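3-oxosteroid 1-dehydrogenase (Sterolibacterium denitrificans, PDB 7P18) is an FAD-dependent flavoenzyme that probably introduces the Δ1 double bond into the A ring of 3-oxosteroids, passing the electrons to an acceptor. Local coordinates at residues C346-N358 and A369-A383. Numbering follows the deposited sequence.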
loop_
_atom_site.group_PDB
_atom_site.type_symbol
_atom_site.label_atom_id
_atom_site.label_comp_id
_atom_site.label_asym_id
_atom_site.label_seq_id
_atom_site.Cartn_x
_atom_site.Cartn_y
_atom_site.Cartn_z
ATOM N N CYS A 346 -16.083 -15.068 -9.163
ATOM C CA CYS A 346 -14.718 -15.634 -8.935
ATOM C C CYS A 346 -14.660 -16.282 -7.562
ATOM O O CYS A 346 -15.295 -15.762 -6.617
ATOM C CB CYS A 346 -13.643 -14.591 -9.117
ATOM S SG CYS A 346 -13.610 -13.295 -7.846
ATOM N N ILE A 347 -13.952 -17.404 -7.443
ATOM C CA ILE A 347 -13.777 -18.076 -6.126
ATOM C C ILE A 347 -12.296 -18.344 -5.907
ATOM O O ILE A 347 -11.565 -18.470 -6.893
ATOM C CB ILE A 347 -14.623 -19.354 -5.985
ATOM C CG1 ILE A 347 -14.342 -20.406 -7.057
ATOM C CG2 ILE A 347 -16.102 -19.004 -5.911
ATOM C CD1 ILE A 347 -14.902 -21.766 -6.664
ATOM N N VAL A 348 -11.900 -18.419 -4.640
ATOM C CA VAL A 348 -10.516 -18.806 -4.262
ATOM C C VAL A 348 -10.575 -20.161 -3.605
ATOM O O VAL A 348 -11.344 -20.336 -2.665
ATOM C CB VAL A 348 -9.888 -17.724 -3.359
ATOM C CG1 VAL A 348 -8.585 -18.202 -2.736
ATOM C CG2 VAL A 348 -9.699 -16.456 -4.190
ATOM N N VAL A 349 -9.708 -21.077 -4.054
ATOM C CA VAL A 349 -9.645 -22.448 -3.501
ATOM C C VAL A 349 -8.199 -22.806 -3.182
ATOM O O VAL A 349 -7.271 -22.233 -3.791
ATOM C CB VAL A 349 -10.264 -23.482 -4.467
ATOM C CG1 VAL A 349 -11.740 -23.172 -4.688
ATOM C CG2 VAL A 349 -9.479 -23.553 -5.779
ATOM N N ASN A 350 -8.066 -23.740 -2.244
ATOM C CA ASN A 350 -6.800 -24.453 -1.917
ATOM C C ASN A 350 -6.659 -25.652 -2.862
ATOM O O ASN A 350 -7.466 -25.782 -3.806
ATOM C CB ASN A 350 -6.740 -24.849 -0.433
ATOM C CG ASN A 350 -7.838 -25.792 0.006
ATOM O OD1 ASN A 350 -8.452 -26.466 -0.815
ATOM N ND2 ASN A 350 -8.074 -25.892 1.302
ATOM N N GLY A 351 -5.638 -26.482 -2.652
ATOM C CA GLY A 351 -5.327 -27.618 -3.534
ATOM C C GLY A 351 -6.373 -28.715 -3.444
ATOM O O GLY A 351 -6.442 -29.537 -4.375
ATOM N N LYS A 352 -7.158 -28.737 -2.374
ATOM C CA LYS A 352 -8.315 -29.656 -2.203
ATOM C C LYS A 352 -9.554 -29.113 -2.926
ATOM O O LYS A 352 -10.622 -29.729 -2.780
ATOM C CB LYS A 352 -8.563 -29.851 -0.711
ATOM C CG LYS A 352 -7.432 -30.584 -0.005
ATOM C CD LYS A 352 -7.583 -30.617 1.508
ATOM C CE LYS A 352 -6.689 -31.650 2.159
ATOM N NZ LYS A 352 -6.972 -31.755 3.608
ATOM N N GLY A 353 -9.422 -27.991 -3.639
ATOM C CA GLY A 353 -10.530 -27.299 -4.338
ATOM C C GLY A 353 -11.579 -26.696 -3.403
ATOM O O GLY A 353 -12.706 -26.415 -3.857
ATOM N N GLN A 354 -11.241 -26.461 -2.145
ATOM C CA GLN A 354 -12.207 -25.921 -1.152
ATOM C C GLN A 354 -11.953 -24.422 -0.975
ATOM O O GLN A 354 -10.755 -24.002 -0.970
ATOM C CB GLN A 354 -12.067 -26.592 0.215
ATOM C CG GLN A 354 -12.086 -28.119 0.219
ATOM C CD GLN A 354 -11.411 -28.595 1.494
ATOM O OE1 GLN A 354 -10.361 -28.093 1.926
ATOM N NE2 GLN A 354 -12.004 -29.581 2.134
ATOM N N ARG A 355 -13.019 -23.654 -0.750
ATOM C CA ARG A 355 -12.909 -22.235 -0.323
ATOM C C ARG A 355 -12.476 -22.170 1.139
ATOM O O ARG A 355 -12.841 -23.081 1.912
ATOM C CB ARG A 355 -14.230 -21.488 -0.552
ATOM C CG ARG A 355 -14.568 -21.304 -2.023
ATOM C CD ARG A 355 -15.942 -20.663 -2.189
ATOM N NE ARG A 355 -15.995 -19.318 -1.627
ATOM C CZ ARG A 355 -16.891 -18.870 -0.747
ATOM N NH1 ARG A 355 -17.858 -19.650 -0.294
ATOM N NH2 ARG A 355 -16.807 -17.620 -0.304
ATOM N N PHE A 356 -11.766 -21.106 1.546
ATOM C CA PHE A 356 -11.287 -20.965 2.956
ATOM C C PHE A 356 -11.387 -19.521 3.446
ATOM O O PHE A 356 -11.131 -19.285 4.680
ATOM C CB PHE A 356 -9.855 -21.467 3.116
ATOM C CG PHE A 356 -8.829 -20.824 2.233
ATOM C CD1 PHE A 356 -8.168 -19.693 2.636
ATOM C CD2 PHE A 356 -8.544 -21.338 0.976
ATOM C CE1 PHE A 356 -7.244 -19.087 1.806
ATOM C CE2 PHE A 356 -7.640 -20.724 0.133
ATOM C CZ PHE A 356 -6.985 -19.585 0.553
ATOM N N ILE A 357 -11.733 -18.594 2.544
ATOM C CA ILE A 357 -11.745 -17.137 2.828
ATOM C C ILE A 357 -12.840 -16.464 2.006
ATOM O O ILE A 357 -12.965 -16.751 0.804
ATOM C CB ILE A 357 -10.363 -16.510 2.572
ATOM C CG1 ILE A 357 -10.287 -15.043 3.003
ATOM C CG2 ILE A 357 -9.874 -16.677 1.123
ATOM C CD1 ILE A 357 -10.490 -14.788 4.479
ATOM N N ASN A 358 -13.516 -15.494 2.636
ATOM C CA ASN A 358 -14.288 -14.449 1.927
ATOM C C ASN A 358 -13.408 -13.863 0.830
ATOM O O ASN A 358 -12.405 -13.197 1.157
ATOM C CB ASN A 358 -14.847 -13.397 2.891
ATOM C CG ASN A 358 -15.581 -12.263 2.194
ATOM O OD1 ASN A 358 -15.776 -12.278 0.984
ATOM N ND2 ASN A 358 -16.004 -11.273 2.969
ATOM N N ALA A 369 -5.226 -15.479 6.075
ATOM C CA ALA A 369 -6.085 -16.662 5.931
ATOM C C ALA A 369 -5.383 -17.686 5.032
ATOM O O ALA A 369 -5.644 -18.877 5.244
ATOM C CB ALA A 369 -7.443 -16.288 5.370
ATOM N N MET A 370 -4.601 -17.253 4.047
ATOM C CA MET A 370 -3.823 -18.204 3.175
ATOM C C MET A 370 -2.865 -19.004 4.082
ATOM O O MET A 370 -2.848 -20.247 4.015
ATOM C CB MET A 370 -3.040 -17.471 2.091
ATOM C CG MET A 370 -3.914 -16.834 1.017
ATOM S SD MET A 370 -3.018 -15.868 -0.130
ATOM C CE MET A 370 -2.001 -17.085 -0.972
ATOM N N TYR A 371 -2.157 -18.322 4.974
ATOM C CA TYR A 371 -1.213 -18.988 5.922
ATOM C C TYR A 371 -2.000 -19.868 6.877
ATOM O O TYR A 371 -1.568 -21.003 7.183
ATOM C CB TYR A 371 -0.303 -17.979 6.617
ATOM C CG TYR A 371 0.857 -17.509 5.784
ATOM C CD1 TYR A 371 1.946 -18.339 5.522
ATOM C CD2 TYR A 371 0.859 -16.260 5.189
ATOM C CE1 TYR A 371 3.013 -17.909 4.748
ATOM C CE2 TYR A 371 1.917 -15.808 4.430
ATOM C CZ TYR A 371 2.986 -16.655 4.171
ATOM O OH TYR A 371 4.011 -16.186 3.433
ATOM N N GLU A 372 -3.139 -19.403 7.363
ATOM C CA GLU A 372 -3.941 -20.176 8.335
ATOM C C GLU A 372 -4.423 -21.463 7.666
ATOM O O GLU A 372 -4.295 -22.558 8.293
ATOM C CB GLU A 372 -5.107 -19.350 8.877
ATOM C CG GLU A 372 -5.778 -19.968 10.078
ATOM C CD GLU A 372 -6.742 -21.110 9.820
ATOM O OE1 GLU A 372 -7.224 -21.243 8.650
ATOM O OE2 GLU A 372 -7.012 -21.882 10.796
ATOM N N ASN A 373 -4.954 -21.392 6.443
ATOM C CA ASN A 373 -5.427 -22.627 5.757
ATOM C C ASN A 373 -4.229 -23.507 5.337
ATOM O O ASN A 373 -4.370 -24.729 5.391
ATOM C CB ASN A 373 -6.316 -22.329 4.565
ATOM C CG ASN A 373 -6.931 -23.606 4.046
ATOM O OD1 ASN A 373 -6.455 -24.159 3.071
ATOM N ND2 ASN A 373 -7.943 -24.091 4.739
ATOM N N HIS A 374 -3.101 -22.931 4.960
ATOM C CA HIS A 374 -1.905 -23.682 4.487
ATOM C C HIS A 374 -1.414 -24.598 5.616
ATOM O O HIS A 374 -1.013 -25.714 5.320
ATOM C CB HIS A 374 -0.844 -22.730 3.968
ATOM C CG HIS A 374 0.297 -23.400 3.308
ATOM N ND1 HIS A 374 0.157 -24.036 2.095
ATOM C CD2 HIS A 374 1.585 -23.546 3.674
ATOM C CE1 HIS A 374 1.307 -24.553 1.742
ATOM N NE2 HIS A 374 2.212 -24.248 2.661
ATOM N N ALA A 375 -1.552 -24.162 6.867
ATOM C CA ALA A 375 -1.104 -24.915 8.060
ATOM C C ALA A 375 -2.013 -26.133 8.249
ATOM O O ALA A 375 -1.501 -27.134 8.720
ATOM C CB ALA A 375 -1.077 -24.015 9.279
ATOM N N ARG A 376 -3.278 -26.071 7.832
ATOM C CA ARG A 376 -4.220 -27.214 7.905
ATOM C C ARG A 376 -4.149 -28.096 6.662
ATOM O O ARG A 376 -4.217 -29.325 6.823
ATOM C CB ARG A 376 -5.667 -26.739 7.977
ATOM C CG ARG A 376 -5.971 -25.879 9.184
ATOM C CD ARG A 376 -7.417 -25.413 9.134
ATOM N NE ARG A 376 -7.689 -24.671 10.353
ATOM C CZ ARG A 376 -7.984 -25.218 11.528
ATOM N NH1 ARG A 376 -8.098 -26.533 11.648
ATOM N NH2 ARG A 376 -8.189 -24.438 12.577
ATOM N N SER A 377 -4.138 -27.499 5.469
ATOM C CA SER A 377 -4.382 -28.191 4.176
ATOM C C SER A 377 -3.055 -28.566 3.513
ATOM O O SER A 377 -3.056 -29.508 2.690
ATOM C CB SER A 377 -5.213 -27.334 3.230
ATOM O OG SER A 377 -4.412 -26.335 2.571
ATOM N N GLY A 378 -2.003 -27.792 3.770
ATOM C CA GLY A 378 -0.718 -27.892 3.058
ATOM C C GLY A 378 -0.746 -27.379 1.646
ATOM O O GLY A 378 0.228 -27.575 0.963
ATOM N N SER A 379 -1.809 -26.708 1.201
ATOM C CA SER A 379 -1.936 -26.302 -0.212
ATOM C C SER A 379 -2.750 -25.008 -0.348
ATOM O O SER A 379 -3.614 -24.980 -1.215
ATOM C CB SER A 379 -2.575 -27.431 -1.022
ATOM O OG SER A 379 -3.848 -27.751 -0.461
ATOM N N ALA A 380 -2.443 -23.956 0.408
ATOM C CA ALA A 380 -3.111 -22.635 0.274
ATOM C C ALA A 380 -2.113 -21.501 0.063
ATOM O O ALA A 380 -2.561 -20.384 -0.132
ATOM C CB ALA A 380 -3.992 -22.420 1.464
ATOM N N VAL A 381 -0.804 -21.756 0.111
ATOM C CA VAL A 381 0.201 -20.745 -0.322
ATOM C C VAL A 381 1.040 -21.397 -1.400
ATOM O O VAL A 381 1.805 -22.296 -1.037
ATOM C CB VAL A 381 1.078 -20.297 0.866
ATOM C CG1 VAL A 381 2.142 -19.310 0.421
ATOM C CG2 VAL A 381 0.226 -19.717 1.989
ATOM N N PRO A 382 0.899 -21.049 -2.703
ATOM C CA PRO A 382 -0.166 -20.178 -3.207
ATOM C C PRO A 382 -1.534 -20.851 -3.220
ATOM O O PRO A 382 -1.656 -22.019 -2.914
ATOM C CB PRO A 382 0.252 -19.867 -4.643
ATOM C CG PRO A 382 1.038 -21.085 -5.054
ATOM C CD PRO A 382 1.771 -21.505 -3.791
ATOM N N ALA A 383 -2.567 -20.054 -3.536
ATOM C CA ALA A 383 -3.960 -20.501 -3.711
ATOM C C ALA A 383 -4.371 -20.165 -5.141
ATOM O O ALA A 383 -3.519 -19.712 -5.901
ATOM C CB ALA A 383 -4.859 -19.845 -2.673
HETATM O O HOH W 1 -7.362 -29.431 5.415
HETATM O O HOH W 2 -8.898 -27.049 4.508
#
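Phe356 packs on Asn373 and Met370 of helix 363-377, just past the type I turn from Asn350 to Gly353 that follows strand 347-349; that strand pairs antiparallel with strand 383-387, which the chain enters soon after the helix. The packing is tight around the Phe356 ring. The Asn373 amide stacks on it, the two planes 13° apart, with Asn373 CB 3.7 Å from Phe356 CG. Ala380 CB sits over one face, offset toward the rim, while Ala383 CB meets the edge 3.9 Å from Phe356 CZ. Further along, Ile357 CD1 presses on Ala369 CB at 3.5 Å.

Beside the ring, the Asn350 side chain links turn and helix. With CG between the backbone N and the carbonyl carbon (chi1 61°), its ND2 gives an almost straight 3.0 Å hydrogen bond to Asn373 OD1 and a second one to Gln354 OE1, both partners in its amide plane. Asn350 OD1 points back into the turn and accepts from Gln354 N. Replacing Asn350 by an alanine would probably leave Asn373 OD1 with Ser377 OG but without its partner from the turn, and Gln354 without an acceptor for its N and a donor to its OE1. Gly351 N donates to Ser379 O (2.9 Å), tying the turn to the chain beyond the helix.

The solvent side is looser: exposed Lys352 extends along the helix end, its CD 4.4 Å from Ser377 CB, and reaches Arg376 O through a water by a weak second bond. Another water joins Gln354 OE1 to Asn373 ND2, so the Asn373 amide has water on its ND2 while its OD1 is gripped by Asn350 ND2 and Ser377 OG from opposite faces of its plane.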